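Local structure of hypothetical 39.9 kDa protein (Saccharomyces cerevisiae, 2GA8) at residues L271-Y281 with D336-I347. The protein is an ATP-dependent kinase with a P-loop fold that could take part in assembling the endoplasmic reticulum membrane. Numbering follows the deposited sequence.
Sequences LYDQENWKKIY and DIDNHLIKVDNI. With SO4 (sulfate ion), chain I.
Ile-342 is the bump of this interface, and the hollow it fills lies between Leu-271 and Tyr-281. CG1, set between the backbone N and the carbonyl carbon (chi1 56°), turns the CG1-CD1 arm in between these two walls, where Ile-342 CD1 lies 3.3 Å from Tyr-281 CB and a tight 3.5 Å from Leu-271 CD2. Meanwhile the second branch, CG2, rests on CA and CB of Asp-273, beside Leu-271 O. Further along, Val-344 covers part of one face of the Tyr-281 ring, CG2 above it and CG1 nearer CE2. In this P-loop kinase fold, the 271-281 segment follows strand 262-267 of the central parallel sheet, while 336-347 runs from a short helix into the edge strand 347-351; Ile-337 approaches Ser-32 of the probable ATP site. A single backbone bridge pairs Tyr-272 with Leu-341, carried by Ile-342 N donating to Leu-271 O and Asp-273 N to His-340 O. Beyond it, His-340 CB sits over the rim of one face of the Tyr-272 ring, and Tyr-272 OH donates to Asp-336 OD2 at 2.5 Å. At its ring edge His-340 ND1 donates to Asp-273 OD1 (2.8 Å) on the syn side of the carboxylate, the two planes nearly perpendicular; Gln-274 NE2 grips that same oxygen from above the carboxylate plane.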
loop_
_atom_site.group_PDB
_atom_site.type_symbol
_atom_site.label_atom_id
_atom_site.label_comp_id
_atom_site.label_asym_id
_atom_site.label_seq_id
_atom_site.Cartn_x
_atom_site.Cartn_y
_atom_site.Cartn_z
ATOM N N LEU A 271 -5.205 2.362 -9.282
ATOM C CA LEU A 271 -5.974 1.998 -10.473
ATOM C C LEU A 271 -5.712 3.007 -11.593
ATOM O O LEU A 271 -6.572 3.249 -12.443
ATOM C CB LEU A 271 -7.474 1.972 -10.147
ATOM C CG LEU A 271 -7.941 0.884 -9.173
ATOM C CD1 LEU A 271 -9.398 1.120 -8.810
ATOM C CD2 LEU A 271 -7.748 -0.498 -9.809
ATOM N N TYR A 272 -4.507 3.568 -11.589
ATOM C CA TYR A 272 -4.087 4.582 -12.561
ATOM C C TYR A 272 -3.487 3.889 -13.789
ATOM O O TYR A 272 -2.581 3.071 -13.656
ATOM C CB TYR A 272 -3.062 5.493 -11.885
ATOM C CG TYR A 272 -2.905 6.848 -12.514
ATOM C CD1 TYR A 272 -3.864 7.845 -12.317
ATOM C CD2 TYR A 272 -1.788 7.147 -13.288
ATOM C CE1 TYR A 272 -3.703 9.113 -12.874
ATOM C CE2 TYR A 272 -1.621 8.407 -13.850
ATOM C CZ TYR A 272 -2.582 9.385 -13.636
ATOM O OH TYR A 272 -2.409 10.636 -14.175
ATOM N N ASP A 273 -3.986 4.230 -14.979
ATOM C CA ASP A 273 -3.550 3.581 -16.223
ATOM C C ASP A 273 -2.212 3.968 -16.850
ATOM O O ASP A 273 -2.015 3.778 -18.055
ATOM C CB ASP A 273 -4.646 3.717 -17.295
ATOM C CG ASP A 273 -4.855 5.157 -17.761
ATOM O OD1 ASP A 273 -3.975 6.010 -17.526
ATOM O OD2 ASP A 273 -5.904 5.437 -18.383
ATOM N N GLN A 274 -1.284 4.478 -16.052
ATOM C CA GLN A 274 0.008 4.871 -16.592
ATOM C C GLN A 274 1.180 4.205 -15.895
ATOM O O GLN A 274 1.081 3.791 -14.736
ATOM C CB GLN A 274 0.171 6.388 -16.511
ATOM C CG GLN A 274 -0.849 7.157 -17.323
ATOM C CD GLN A 274 -0.750 6.862 -18.803
ATOM O OE1 GLN A 274 0.325 6.968 -19.395
ATOM N NE2 GLN A 274 -1.876 6.493 -19.412
ATOM N N GLU A 275 2.288 4.131 -16.627
ATOM C CA GLU A 275 3.545 3.546 -16.173
ATOM C C GLU A 275 3.437 2.344 -15.230
ATOM O O GLU A 275 2.741 1.383 -15.532
ATOM C CB GLU A 275 4.435 4.633 -15.561
ATOM C CG GLU A 275 3.734 5.554 -14.577
ATOM C CD GLU A 275 4.548 5.750 -13.318
ATOM O OE1 GLU A 275 5.056 4.734 -12.795
ATOM O OE2 GLU A 275 4.672 6.905 -12.854
ATOM N N ASN A 276 4.130 2.392 -14.096
ATOM C CA ASN A 276 4.108 1.270 -13.159
ATOM C C ASN A 276 2.777 1.072 -12.447
ATOM O O ASN A 276 2.475 -0.034 -12.003
ATOM C CB ASN A 276 5.212 1.433 -12.107
ATOM C CG ASN A 276 6.606 1.371 -12.701
ATOM O OD1 ASN A 276 7.513 2.076 -12.252
ATOM N ND2 ASN A 276 6.791 0.519 -13.698
ATOM N N TRP A 277 1.992 2.138 -12.323
ATOM C CA TRP A 277 0.701 2.055 -11.640
ATOM C C TRP A 277 -0.244 1.103 -12.348
ATOM O O TRP A 277 -0.981 0.352 -11.711
ATOM C CB TRP A 277 0.037 3.437 -11.561
ATOM C CG TRP A 277 0.883 4.485 -10.922
ATOM C CD1 TRP A 277 1.465 5.556 -11.536
ATOM C CD2 TRP A 277 1.253 4.563 -9.539
ATOM N NE1 TRP A 277 2.178 6.300 -10.620
ATOM C CE2 TRP A 277 2.062 5.711 -9.387
ATOM C CE3 TRP A 277 0.979 3.773 -8.414
ATOM C CZ2 TRP A 277 2.602 6.092 -8.154
ATOM C CZ3 TRP A 277 1.518 4.152 -7.184
ATOM C CH2 TRP A 277 2.320 5.302 -7.066
ATOM N N LYS A 278 -0.210 1.138 -13.674
ATOM C CA LYS A 278 -1.079 0.298 -14.475
ATOM C C LYS A 278 -0.841 -1.174 -14.201
ATOM O O LYS A 278 -1.760 -1.975 -14.301
ATOM C CB LYS A 278 -0.870 0.595 -15.964
ATOM C CG LYS A 278 -1.785 -0.184 -16.887
ATOM C CD LYS A 278 -1.601 0.239 -18.339
ATOM C CE LYS A 278 -2.539 -0.530 -19.257
ATOM N NZ LYS A 278 -2.438 -0.073 -20.672
ATOM N N LYS A 279 0.389 -1.523 -13.840
ATOM C CA LYS A 279 0.737 -2.909 -13.574
ATOM C C LYS A 279 0.267 -3.406 -12.204
ATOM O O LYS A 279 0.281 -4.607 -11.938
ATOM C CB LYS A 279 2.252 -3.090 -13.709
ATOM C CG LYS A 279 2.800 -2.633 -15.057
ATOM C CD LYS A 279 4.321 -2.696 -15.105
ATOM C CE LYS A 279 4.853 -2.083 -16.393
ATOM N NZ LYS A 279 6.345 -2.055 -16.444
ATOM N N ILE A 280 -0.165 -2.484 -11.347
ATOM C CA ILE A 280 -0.626 -2.846 -10.006
ATOM C C ILE A 280 -1.843 -3.753 -9.988
ATOM O O ILE A 280 -1.816 -4.808 -9.350
ATOM C CB ILE A 280 -0.952 -1.593 -9.167
ATOM C CG1 ILE A 280 0.345 -0.853 -8.842
ATOM C CG2 ILE A 280 -1.676 -1.990 -7.877
ATOM C CD1 ILE A 280 0.129 0.462 -8.124
ATOM N N TYR A 281 -2.911 -3.340 -10.667
ATOM C CA TYR A 281 -4.130 -4.139 -10.710
ATOM C C TYR A 281 -3.842 -5.558 -11.172
ATOM O O TYR A 281 -4.149 -6.518 -10.472
ATOM C CB TYR A 281 -5.171 -3.507 -11.646
ATOM C CG TYR A 281 -6.386 -4.381 -11.893
ATOM C CD1 TYR A 281 -7.367 -4.541 -10.917
ATOM C CD2 TYR A 281 -6.537 -5.071 -13.095
ATOM C CE1 TYR A 281 -8.475 -5.373 -11.129
ATOM C CE2 TYR A 281 -7.641 -5.908 -13.317
ATOM C CZ TYR A 281 -8.602 -6.052 -12.329
ATOM O OH TYR A 281 -9.686 -6.878 -12.539
ATOM N N ASP A 336 -8.211 13.758 -12.525
ATOM C CA ASP A 336 -7.117 13.002 -13.121
ATOM C C ASP A 336 -7.283 11.506 -12.857
ATOM O O ASP A 336 -7.134 10.686 -13.765
ATOM C CB ASP A 336 -5.777 13.491 -12.579
ATOM C CG ASP A 336 -4.605 12.949 -13.363
ATOM O OD1 ASP A 336 -4.527 13.224 -14.579
ATOM O OD2 ASP A 336 -3.765 12.247 -12.769
ATOM N N ILE A 337 -7.601 11.153 -11.614
ATOM C CA ILE A 337 -7.798 9.752 -11.262
ATOM C C ILE A 337 -8.937 9.131 -12.079
ATOM O O ILE A 337 -8.818 8.009 -12.562
ATOM C CB ILE A 337 -8.091 9.600 -9.746
ATOM C CG1 ILE A 337 -6.796 9.815 -8.952
ATOM C CG2 ILE A 337 -8.668 8.219 -9.446
ATOM C CD1 ILE A 337 -7.019 10.005 -7.455
ATOM N N ASP A 338 -10.036 9.864 -12.242
ATOM C CA ASP A 338 -11.168 9.348 -13.010
ATOM C C ASP A 338 -10.840 9.200 -14.492
ATOM O O ASP A 338 -11.204 8.205 -15.122
ATOM C CB ASP A 338 -12.396 10.256 -12.858
ATOM C CG ASP A 338 -12.993 10.205 -11.463
ATOM O OD1 ASP A 338 -12.783 9.197 -10.752
ATOM O OD2 ASP A 338 -13.688 11.169 -11.081
ATOM N N ASN A 339 -10.150 10.191 -15.048
ATOM C CA ASN A 339 -9.796 10.152 -16.462
ATOM C C ASN A 339 -8.832 9.013 -16.763
ATOM O O ASN A 339 -8.804 8.490 -17.876
ATOM C CB ASN A 339 -9.161 11.475 -16.901
ATOM C CG ASN A 339 -10.125 12.646 -16.820
ATOM O OD1 ASN A 339 -11.340 12.471 -16.894
ATOM N ND2 ASN A 339 -9.583 13.853 -16.685
ATOM N N HIS A 340 -8.052 8.624 -15.760
ATOM C CA HIS A 340 -7.071 7.562 -15.932
ATOM C C HIS A 340 -7.415 6.245 -15.244
ATOM O O HIS A 340 -6.552 5.385 -15.069
ATOM C CB HIS A 340 -5.712 8.071 -15.454
ATOM C CG HIS A 340 -5.106 9.086 -16.369
ATOM N ND1 HIS A 340 -4.412 8.737 -17.506
ATOM C CD2 HIS A 340 -5.133 10.439 -16.344
ATOM C CE1 HIS A 340 -4.035 9.830 -18.143
ATOM N NE2 HIS A 340 -4.461 10.878 -17.458
ATOM N N LEU A 341 -8.679 6.076 -14.872
ATOM C CA LEU A 341 -9.102 4.848 -14.209
ATOM C C LEU A 341 -8.987 3.677 -15.186
ATOM O O LEU A 341 -9.543 3.725 -16.284
ATOM C CB LEU A 341 -10.548 4.985 -13.718
ATOM C CG LEU A 341 -11.022 3.886 -12.765
ATOM C CD1 LEU A 341 -10.222 3.972 -11.468
ATOM C CD2 LEU A 341 -12.512 4.037 -12.480
ATOM N N ILE A 342 -8.257 2.630 -14.801
ATOM C CA ILE A 342 -8.097 1.481 -15.689
ATOM C C ILE A 342 -9.442 0.859 -16.028
ATOM O O ILE A 342 -10.332 0.769 -15.180
ATOM C CB ILE A 342 -7.183 0.395 -15.079
ATOM C CG1 ILE A 342 -7.719 -0.045 -13.720
ATOM C CG2 ILE A 342 -5.768 0.921 -14.963
ATOM C CD1 ILE A 342 -6.959 -1.206 -13.127
ATOM N N LYS A 343 -9.579 0.432 -17.278
ATOM C CA LYS A 343 -10.817 -0.163 -17.766
ATOM C C LYS A 343 -10.939 -1.647 -17.447
ATOM O O LYS A 343 -10.572 -2.491 -18.265
ATOM C CB LYS A 343 -10.921 0.023 -19.282
ATOM C CG LYS A 343 -10.906 1.468 -19.751
ATOM C CD LYS A 343 -12.187 2.195 -19.387
ATOM C CE LYS A 343 -12.229 3.564 -20.047
ATOM N NZ LYS A 343 -13.463 4.325 -19.710
ATOM N N VAL A 344 -11.451 -1.963 -16.260
ATOM C CA VAL A 344 -11.649 -3.352 -15.857
ATOM C C VAL A 344 -13.069 -3.503 -15.321
ATOM O O VAL A 344 -13.682 -2.530 -14.886
ATOM C CB VAL A 344 -10.627 -3.792 -14.785
ATOM C CG1 VAL A 344 -9.219 -3.635 -15.327
ATOM C CG2 VAL A 344 -10.812 -2.985 -13.517
ATOM N N ASP A 345 -13.585 -4.725 -15.346
ATOM C CA ASP A 345 -14.954 -4.990 -14.910
ATOM C C ASP A 345 -15.194 -5.293 -13.434
ATOM O O ASP A 345 -16.341 -5.489 -13.028
ATOM C CB ASP A 345 -15.530 -6.139 -15.743
ATOM C CG ASP A 345 -14.650 -7.376 -15.713
ATOM O OD1 ASP A 345 -13.506 -7.303 -16.214
ATOM O OD2 ASP A 345 -15.097 -8.419 -15.187
ATOM N N ASN A 346 -14.143 -5.324 -12.622
ATOM C CA ASN A 346 -14.327 -5.645 -11.209
ATOM C C ASN A 346 -14.189 -4.494 -10.217
ATOM O O ASN A 346 -14.076 -4.727 -9.018
ATOM C CB ASN A 346 -13.376 -6.777 -10.808
ATOM C CG ASN A 346 -13.776 -8.116 -11.404
ATOM O OD1 ASN A 346 -13.052 -9.106 -11.280
ATOM N ND2 ASN A 346 -14.939 -8.156 -12.049
ATOM N N ILE A 347 -14.199 -3.256 -10.702
ATOM C CA ILE A 347 -14.086 -2.116 -9.796
ATOM C C ILE A 347 -15.450 -1.794 -9.192
ATOM O O ILE A 347 -16.375 -1.395 -9.901
ATOM C CB ILE A 347 -13.561 -0.858 -10.519
ATOM C CG1 ILE A 347 -12.202 -1.151 -11.150
ATOM C CG2 ILE A 347 -13.431 0.294 -9.527
ATOM C CD1 ILE A 347 -11.649 -0.002 -11.957
HETATM S S SO4 I . 7.981 -5.047 -15.091
HETATM O O1 SO4 I . 7.884 -3.673 -14.561
HETATM O O2 SO4 I . 9.034 -5.779 -14.361
HETATM O O3 SO4 I . 6.688 -5.738 -14.916
HETATM O O4 SO4 I . 8.321 -4.999 -16.527
HETATM O O HOH W 1 -6.936 6.114 -11.658
HETATM O O HOH W 2 -7.917 3.681 -18.791
#